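Local structure of P-granule scaffold (Caenorhabditis japonica, 5W4A) at residues N153-L163 and F175-T186. The protein probably serves as a scaffold of P granules, the germ granules of nematodes, and is classed as RNA-binding, this portion being its dimeric, mostly helical N-terminal domain. Numbering follows the deposited sequence.
Sequences NYEKFTELSEL and FTKILGLEDEDT. With EDO (1,2-ethanediol), chain T; EDO (1,2-ethanediol), chain Q.
Helix 153-160 and the last turn of helix 169-179 run nearly antiparallel: the axes of residues 153-160 and 175-179 lie 159° apart in direction and 11.3 Å apart at closest approach, with Asn153 set against Leu181 and Leu160 against Phe175. Phe157 fills the middle. Its CG lies anti to the backbone N (chi1 176°), which carries the ring toward Thr176, Leu181 and Thr186: Thr186 CB sits over one face, 4.2 Å from the ring centroid in a CH-pi contact, while Thr176 OG1, hydrogen-bonded to Ala172 O, meets the ring edge. Cutting Phe157 back to an alanine is likely to open a gap beneath Thr186 and deprive Leu181, and Val190 on helix 187-201, of their aromatic neighbour. Helix 169-179 ends in a Schellman motif, where Gly180 takes positive phi and the chain turns so that Leu181 points back inward; its CD1 packs 3.8 Å from Leu160 CD1, and its CD2 abuts the Asn153 amide. Beyond it, an Asx motif at Asp183 shapes the turn, and Thr186 OG1 ties that turn together by donating to Leu181 O (2.8 Å) in the carbonyl plane and accepting from Asp183 N. Farther along, Leu160 CD2 lies 3.7 Å from CD2 of Phe175, whose ring also meets Phe18 and Phe19 edge-to-face. At the other end the polar link is through water: one molecule bridges Asn153 ND2 and Gly180 O, another Tyr154 OH and Asp185 O.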
ATOM      1  N   ASN C 153      -2.441 -13.275 -13.958  1.00 24.42           N
ATOM      2  CA  ASN C 153      -3.243 -12.046 -13.990  1.00 25.37           C
ATOM      3  C   ASN C 153      -3.751 -11.632 -12.611  1.00 23.07           C
ATOM      4  O   ASN C 153      -3.823 -10.439 -12.314  1.00 20.56           O
ATOM      5  CB  ASN C 153      -4.437 -12.205 -14.930  1.00 27.76           C
ATOM      6  CG  ASN C 153      -4.077 -12.002 -16.373  1.00 27.38           C
ATOM      7  OD1 ASN C 153      -2.934 -11.718 -16.721  1.00 33.75           O
ATOM      8  ND2 ASN C 153      -5.076 -12.119 -17.232  1.00 40.89           N
ATOM      9  N   TYR C 154      -4.180 -12.578 -11.772  1.00 22.43           N
ATOM     10  CA  TYR C 154      -4.793 -12.174 -10.509  1.00 19.73           C
ATOM     11  C   TYR C 154      -3.773 -11.482  -9.610  1.00 22.20           C
ATOM     12  O   TYR C 154      -4.074 -10.453  -8.991  1.00 19.44           O
ATOM     13  CB  TYR C 154      -5.420 -13.387  -9.814  1.00 21.11           C
ATOM     14  CG  TYR C 154      -6.175 -13.049  -8.566  1.00 20.22           C
ATOM     15  CD1 TYR C 154      -5.562 -13.155  -7.321  1.00 22.42           C
ATOM     16  CD2 TYR C 154      -7.492 -12.612  -8.615  1.00 21.29           C
ATOM     17  CE1 TYR C 154      -6.241 -12.829  -6.162  1.00 22.27           C
ATOM     18  CE2 TYR C 154      -8.179 -12.297  -7.448  1.00 21.80           C
ATOM     19  CZ  TYR C 154      -7.549 -12.404  -6.235  1.00 20.48           C
ATOM     20  OH  TYR C 154      -8.225 -12.121  -5.075  1.00 22.61           O
ATOM     21  N   GLU C 155      -2.548 -12.012  -9.572  1.00 19.97           N
ATOM     22  CA  GLU C 155      -1.473 -11.386  -8.822  1.00 21.58           C
ATOM     23  C   GLU C 155      -1.142 -10.022  -9.412  1.00 22.91           C
ATOM     24  O   GLU C 155      -0.961  -9.041  -8.682  1.00 18.47           O
ATOM     25  CB  GLU C 155      -0.236 -12.298  -8.832  1.00 26.35           C
ATOM     26  CG  GLU C 155       0.915 -11.724  -8.048  1.00 27.42           C
ATOM     27  CD  GLU C 155       2.221 -12.515  -8.123  1.00 30.76           C
ATOM     28  OE1 GLU C 155       2.355 -13.457  -8.942  1.00 29.09           O
ATOM     29  OE2 GLU C 155       3.138 -12.150  -7.361  1.00 31.27           O
ATOM     30  N   LYS C 156      -1.068  -9.948 -10.741  1.00 20.02           N
ATOM     31  CA  LYS C 156      -0.762  -8.682 -11.383  1.00 20.01           C
ATOM     32  C   LYS C 156      -1.825  -7.643 -11.050  1.00 19.61           C
ATOM     33  O   LYS C 156      -1.497  -6.493 -10.735  1.00 17.91           O
ATOM     34  CB  LYS C 156      -0.628  -8.893 -12.894  1.00 21.24           C
ATOM     35  CG  LYS C 156       0.101  -7.809 -13.595  1.00 24.30           C
ATOM     36  CD  LYS C 156       0.337  -8.110 -15.100  1.00 33.38           C
ATOM     37  CE  LYS C 156       1.278  -7.048 -15.732  1.00 38.28           C
ATOM     38  NZ  LYS C 156       1.596  -7.195 -17.228  1.00 30.77           N
ATOM     39  N   PHE C 157      -3.105  -8.034 -11.101  1.00 20.01           N
ATOM     40  CA  PHE C 157      -4.186  -7.134 -10.695  1.00 17.63           C
ATOM     41  C   PHE C 157      -4.042  -6.698  -9.236  1.00 19.29           C
ATOM     42  O   PHE C 157      -4.202  -5.513  -8.910  1.00 17.30           O
ATOM     43  CB  PHE C 157      -5.546  -7.801 -10.916  1.00 19.14           C
ATOM     44  CG  PHE C 157      -6.677  -6.967 -10.433  1.00 18.45           C
ATOM     45  CD1 PHE C 157      -7.045  -5.829 -11.135  1.00 20.35           C
ATOM     46  CD2 PHE C 157      -7.353  -7.271  -9.264  1.00 18.40           C
ATOM     47  CE1 PHE C 157      -8.062  -5.035 -10.691  1.00 19.19           C
ATOM     48  CE2 PHE C 157      -8.391  -6.479  -8.833  1.00 17.99           C
ATOM     49  CZ  PHE C 157      -8.734  -5.353  -9.548  1.00 19.96           C
ATOM     50  N   THR C 158      -3.711  -7.635  -8.350  1.00 18.79           N
ATOM     51  CA  THR C 158      -3.537  -7.305  -6.940  1.00 16.28           C
ATOM     52  C   THR C 158      -2.440  -6.265  -6.747  1.00 16.96           C
ATOM     53  O   THR C 158      -2.607  -5.308  -5.970  1.00 17.45           O
ATOM     54  CB  THR C 158      -3.213  -8.588  -6.155  1.00 19.19           C
ATOM     55  OG1 THR C 158      -4.310  -9.503  -6.282  1.00 19.99           O
ATOM     56  CG2 THR C 158      -2.971  -8.309  -4.699  1.00 21.77           C
ATOM     57  N   GLU C 159      -1.322  -6.426  -7.440  1.00 16.27           N
ATOM     58  CA  GLU C 159      -0.211  -5.486  -7.268  1.00 16.90           C
ATOM     59  C   GLU C 159      -0.515  -4.134  -7.931  1.00 18.31           C
ATOM     60  O   GLU C 159      -0.254  -3.078  -7.342  1.00 18.51           O
ATOM     61  CB  GLU C 159       1.095  -6.080  -7.806  1.00 18.49           C
ATOM     62  CG  GLU C 159       1.540  -7.340  -7.050  1.00 18.15           C
ATOM     63  CD  GLU C 159       1.849  -7.120  -5.554  1.00 24.37           C
ATOM     64  OE1 GLU C 159       1.935  -5.980  -5.069  1.00 22.38           O
ATOM     65  OE2 GLU C 159       2.030  -8.149  -4.851  1.00 30.95           O
ATOM     66  N   LEU C 160      -1.096  -4.141  -9.131  1.00 17.33           N
ATOM     67  CA  LEU C 160      -1.489  -2.879  -9.769  1.00 17.10           C
ATOM     68  C   LEU C 160      -2.533  -2.126  -8.947  1.00 16.10           C
ATOM     69  O   LEU C 160      -2.617  -0.889  -8.999  1.00 17.07           O
ATOM     70  CB  LEU C 160      -2.032  -3.161 -11.165  1.00 16.93           C
ATOM     71  CG  LEU C 160      -1.004  -3.507 -12.222  1.00 18.75           C
ATOM     72  CD1 LEU C 160      -1.638  -4.124 -13.456  1.00 21.39           C
ATOM     73  CD2 LEU C 160      -0.204  -2.256 -12.594  1.00 20.25           C
ATOM     74  N   SER C 161      -3.379  -2.849  -8.216  1.00 15.29           N
ATOM     75  CA  SER C 161      -4.386  -2.211  -7.380  1.00 15.51           C
ATOM     76  C   SER C 161      -3.748  -1.280  -6.354  1.00 16.37           C
ATOM     77  O   SER C 161      -4.396  -0.328  -5.910  1.00 16.01           O
ATOM     78  CB  SER C 161      -5.231  -3.264  -6.655  1.00 17.54           C
ATOM     79  OG  SER C 161      -6.142  -3.925  -7.544  1.00 18.48           O
ATOM     80  N   GLU C 162      -2.479  -1.522  -5.997  1.00 15.52           N
ATOM     81  CA  GLU C 162      -1.799  -0.641  -5.048  1.00 17.26           C
ATOM     82  C   GLU C 162      -1.671   0.776  -5.596  1.00 16.89           C
ATOM     83  O   GLU C 162      -1.486   1.719  -4.813  1.00 16.34           O
ATOM     84  CB  GLU C 162      -0.403  -1.198  -4.699  1.00 17.73           C
ATOM     85  CG  GLU C 162      -0.436  -2.497  -3.896  1.00 23.24           C
ATOM     86  CD  GLU C 162      -1.001  -2.313  -2.512  1.00 28.21           C
ATOM     87  OE1 GLU C 162      -0.666  -1.299  -1.839  1.00 28.62           O
ATOM     88  OE2 GLU C 162      -1.851  -3.146  -2.131  1.00 35.55           O
ATOM     89  N   LEU C 163      -1.817   0.961  -6.921  1.00 17.00           N
ATOM     90  CA  LEU C 163      -1.822   2.325  -7.474  1.00 17.38           C
ATOM     91  C   LEU C 163      -2.925   3.179  -6.861  1.00 16.47           C
ATOM     92  O   LEU C 163      -2.776   4.400  -6.749  1.00 16.95           O
ATOM     93  CB  LEU C 163      -1.974   2.272  -9.002  1.00 15.83           C
ATOM     94  CG  LEU C 163      -0.756   1.717  -9.701  1.00 17.28           C
ATOM     95  CD1 LEU C 163      -1.105   1.373 -11.159  1.00 18.53           C
ATOM     96  CD2 LEU C 163       0.449   2.696  -9.651  1.00 23.46           C
ATOM     97  N   PHE C 175      -4.876  -0.074 -16.966  1.00 18.23           N
ATOM     98  CA  PHE C 175      -4.212  -1.387 -17.037  1.00 17.66           C
ATOM     99  C   PHE C 175      -5.226  -2.524 -17.003  1.00 18.49           C
ATOM    100  O   PHE C 175      -5.080  -3.514 -17.728  1.00 19.06           O
ATOM    101  CB  PHE C 175      -3.201  -1.570 -15.893  1.00 18.54           C
ATOM    102  CG  PHE C 175      -1.888  -0.822 -16.081  1.00 18.31           C
ATOM    103  CD1 PHE C 175      -1.055  -1.101 -17.169  1.00 18.23           C
ATOM    104  CD2 PHE C 175      -1.452   0.131 -15.142  1.00 18.39           C
ATOM    105  CE1 PHE C 175       0.171  -0.439 -17.347  1.00 19.82           C
ATOM    106  CE2 PHE C 175      -0.213   0.780 -15.312  1.00 17.97           C
ATOM    107  CZ  PHE C 175       0.582   0.510 -16.418  1.00 18.22           C
ATOM    108  N   THR C 176      -6.241  -2.424 -16.147  1.00 18.79           N
ATOM    109  CA  THR C 176      -7.254  -3.467 -16.081  1.00 19.44           C
ATOM    110  C   THR C 176      -7.936  -3.645 -17.430  1.00 19.75           C
ATOM    111  O   THR C 176      -8.124  -4.780 -17.896  1.00 22.86           O
ATOM    112  CB  THR C 176      -8.268  -3.129 -14.989  1.00 21.44           C
ATOM    113  OG1 THR C 176      -7.635  -3.240 -13.700  1.00 21.69           O
ATOM    114  CG2 THR C 176      -9.467  -4.048 -15.027  1.00 21.99           C
ATOM    115  N   LYS C 177      -8.294  -2.539 -18.084  1.00 19.58           N
ATOM    116  CA  LYS C 177      -8.960  -2.604 -19.386  1.00 23.85           C
ATOM    117  C   LYS C 177      -8.045  -3.217 -20.441  1.00 24.38           C
ATOM    118  O   LYS C 177      -8.459  -4.124 -21.186  1.00 25.13           O
ATOM    119  CB  LYS C 177      -9.409  -1.197 -19.821  1.00 23.22           C
ATOM    120  CG  LYS C 177     -10.575  -0.589 -19.036  1.00 28.74           C
ATOM    121  CD  LYS C 177     -11.921  -1.201 -19.412  1.00 40.73           C
ATOM    122  CE  LYS C 177     -12.292  -0.880 -20.851  1.00 40.76           C
ATOM    123  NZ  LYS C 177     -13.677  -1.313 -21.185  1.00 44.98           N
ATOM    124  N   ILE C 178      -6.786  -2.739 -20.533  1.00 20.89           N
ATOM    125  CA  ILE C 178      -5.906  -3.141 -21.631  1.00 22.89           C
ATOM    126  C   ILE C 178      -5.388  -4.558 -21.452  1.00 24.19           C
ATOM    127  O   ILE C 178      -5.212  -5.288 -22.437  1.00 26.23           O
ATOM    128  CB  ILE C 178      -4.748  -2.134 -21.770  1.00 22.90           C
ATOM    129  CG1 ILE C 178      -5.310  -0.773 -22.172  1.00 28.86           C
ATOM    130  CG2 ILE C 178      -3.680  -2.642 -22.745  1.00 28.41           C
ATOM    131  CD1 ILE C 178      -5.917  -0.740 -23.565  1.00 32.91           C
ATOM    132  N   LEU C 179      -5.129  -4.976 -20.216  1.00 20.52           N
ATOM    133  CA  LEU C 179      -4.598  -6.300 -19.945  1.00 19.87           C
ATOM    134  C   LEU C 179      -5.674  -7.334 -19.689  1.00 23.58           C
ATOM    135  O   LEU C 179      -5.331  -8.484 -19.406  1.00 26.60           O
ATOM    136  CB  LEU C 179      -3.654  -6.244 -18.749  1.00 22.30           C
ATOM    137  CG  LEU C 179      -2.436  -5.345 -18.985  1.00 19.97           C
ATOM    138  CD1 LEU C 179      -1.628  -5.286 -17.710  1.00 23.70           C
ATOM    139  CD2 LEU C 179      -1.603  -5.802 -20.174  1.00 24.01           C
ATOM    140  N   GLY C 180      -6.941  -6.945 -19.714  1.00 22.85           N
ATOM    141  CA  GLY C 180      -8.017  -7.908 -19.528  1.00 24.75           C
ATOM    142  C   GLY C 180      -8.042  -8.510 -18.141  1.00 26.91           C
ATOM    143  O   GLY C 180      -8.252  -9.719 -17.992  1.00 24.66           O
ATOM    144  N   LEU C 181      -7.826  -7.699 -17.112  1.00 22.63           N
ATOM    145  CA  LEU C 181      -7.743  -8.231 -15.763  1.00 19.91           C
ATOM    146  C   LEU C 181      -9.092  -8.356 -15.067  1.00 21.23           C
ATOM    147  O   LEU C 181      -9.137  -8.885 -13.949  1.00 23.62           O
ATOM    148  CB  LEU C 181      -6.809  -7.357 -14.899  1.00 23.28           C
ATOM    149  CG  LEU C 181      -5.424  -7.157 -15.529  1.00 21.69           C
ATOM    150  CD1 LEU C 181      -4.581  -6.238 -14.668  1.00 21.96           C
ATOM    151  CD2 LEU C 181      -4.711  -8.470 -15.756  1.00 24.75           C
ATOM    152  N   GLU C 182     -10.178  -7.851 -15.657  1.00 23.80           N
ATOM    153  CA  GLU C 182     -11.497  -7.995 -15.049  1.00 21.91           C
ATOM    154  C   GLU C 182     -12.059  -9.379 -15.372  1.00 29.00           C
ATOM    155  O   GLU C 182     -12.221  -9.735 -16.544  1.00 30.07           O
ATOM    156  CB  GLU C 182     -12.434  -6.881 -15.529  1.00 25.18           C
ATOM    157  CG  GLU C 182     -13.774  -6.917 -14.796  1.00 29.20           C
ATOM    158  CD  GLU C 182     -14.741  -5.820 -15.233  1.00 35.07           C
ATOM    159  OE1 GLU C 182     -14.371  -4.981 -16.079  1.00 39.61           O
ATOM    160  OE2 GLU C 182     -15.871  -5.812 -14.704  1.00 49.15           O
ATOM    161  N   ASP C 183     -12.343 -10.164 -14.341  1.00 23.23           N
ATOM    162  CA  ASP C 183     -12.963 -11.477 -14.519  1.00 27.23           C
ATOM    163  C   ASP C 183     -13.886 -11.702 -13.325  1.00 27.76           C
ATOM    164  O   ASP C 183     -14.100 -10.797 -12.517  1.00 25.29           O
ATOM    165  CB  ASP C 183     -11.894 -12.565 -14.699  1.00 28.66           C
ATOM    166  CG  ASP C 183     -11.077 -12.844 -13.426  1.00 36.92           C
ATOM    167  OD1 ASP C 183     -11.459 -12.439 -12.308  1.00 29.73           O
ATOM    168  OD2 ASP C 183     -10.025 -13.500 -13.550  1.00 42.81           O
ATOM    169  N   GLU C 184     -14.460 -12.906 -13.213  1.00 30.04           N
ATOM    170  CA  GLU C 184     -15.427 -13.134 -12.144  1.00 28.85           C
ATOM    171  C   GLU C 184     -14.813 -12.938 -10.751  1.00 26.08           C
ATOM    172  O   GLU C 184     -15.514 -12.509  -9.826  1.00 32.34           O
ATOM    173  CB  GLU C 184     -16.037 -14.542 -12.281  1.00 38.59           C
ATOM    174  CG  GLU C 184     -15.041 -15.673 -12.084  1.00 51.49           C
ATOM    175  CD  GLU C 184     -15.634 -17.056 -12.351  1.00 70.00           C
ATOM    176  OE1 GLU C 184     -16.800 -17.140 -12.805  1.00 65.30           O
ATOM    177  OE2 GLU C 184     -14.923 -18.058 -12.103  1.00 74.04           O
ATOM    178  N   ASP C 185     -13.517 -13.215 -10.587  1.00 29.49           N
ATOM    179  CA  ASP C 185     -12.860 -13.067  -9.286  1.00 26.92           C
ATOM    180  C   ASP C 185     -12.541 -11.605  -8.956  1.00 25.12           C
ATOM    181  O   ASP C 185     -12.561 -11.227  -7.786  1.00 27.81           O
ATOM    182  CB  ASP C 185     -11.571 -13.896  -9.257  1.00 29.23           C
ATOM    183  CG  ASP C 185     -11.838 -15.387  -9.469  1.00 36.80           C
ATOM    184  OD1 ASP C 185     -12.833 -15.859  -8.895  1.00 38.54           O
ATOM    185  OD2 ASP C 185     -11.084 -16.034 -10.223  1.00 46.97           O
ATOM    186  N   THR C 186     -12.266 -10.774  -9.957  1.00 24.03           N
ATOM    187  CA  THR C 186     -11.812  -9.407  -9.692  1.00 20.43           C
ATOM    188  C   THR C 186     -12.904  -8.375  -9.918  1.00 20.76           C
ATOM    189  O   THR C 186     -12.685  -7.196  -9.638  1.00 20.22           O
ATOM    190  CB  THR C 186     -10.624  -9.061 -10.592  1.00 21.10           C
ATOM    191  OG1 THR C 186     -11.066  -9.104 -11.956  1.00 21.83           O
ATOM    192  CG2 THR C 186      -9.428 -10.016 -10.383  1.00 21.28           C
TER
HETATM  193  C1  EDO T 304      -7.850  -7.387 -23.491  1.00 56.99           C
HETATM  194  O1  EDO T 304      -7.179  -8.376 -24.282  1.00 69.33           O
HETATM  195  C2  EDO T 304      -8.018  -6.058 -24.242  1.00 51.80           C
HETATM  196  O2  EDO T 304      -6.831  -5.646 -24.950  1.00 54.99           O
HETATM  197  C1  EDO Q 301      -2.037  -6.587 -24.016  1.00 51.27           C
HETATM  198  O1  EDO Q 301      -3.183  -7.418 -23.755  1.00 65.26           O
HETATM  199  C2  EDO Q 301      -2.017  -6.136 -25.473  1.00 56.32           C
HETATM  200  O2  EDO Q 301      -2.943  -5.061 -25.678  1.00 58.21           O
HETATM  201  O   HOH W   1      -8.058 -12.006 -16.093  1.00 40.25           O
HETATM  202  O   HOH W   2      -2.955  -9.812 -19.621  1.00 41.55           O
HETATM  203  O   HOH W   3      -5.972 -11.305 -19.988  1.00 43.47           O
HETATM  204  O   HOH W   4     -10.673 -11.004  -5.400  1.00 22.81           O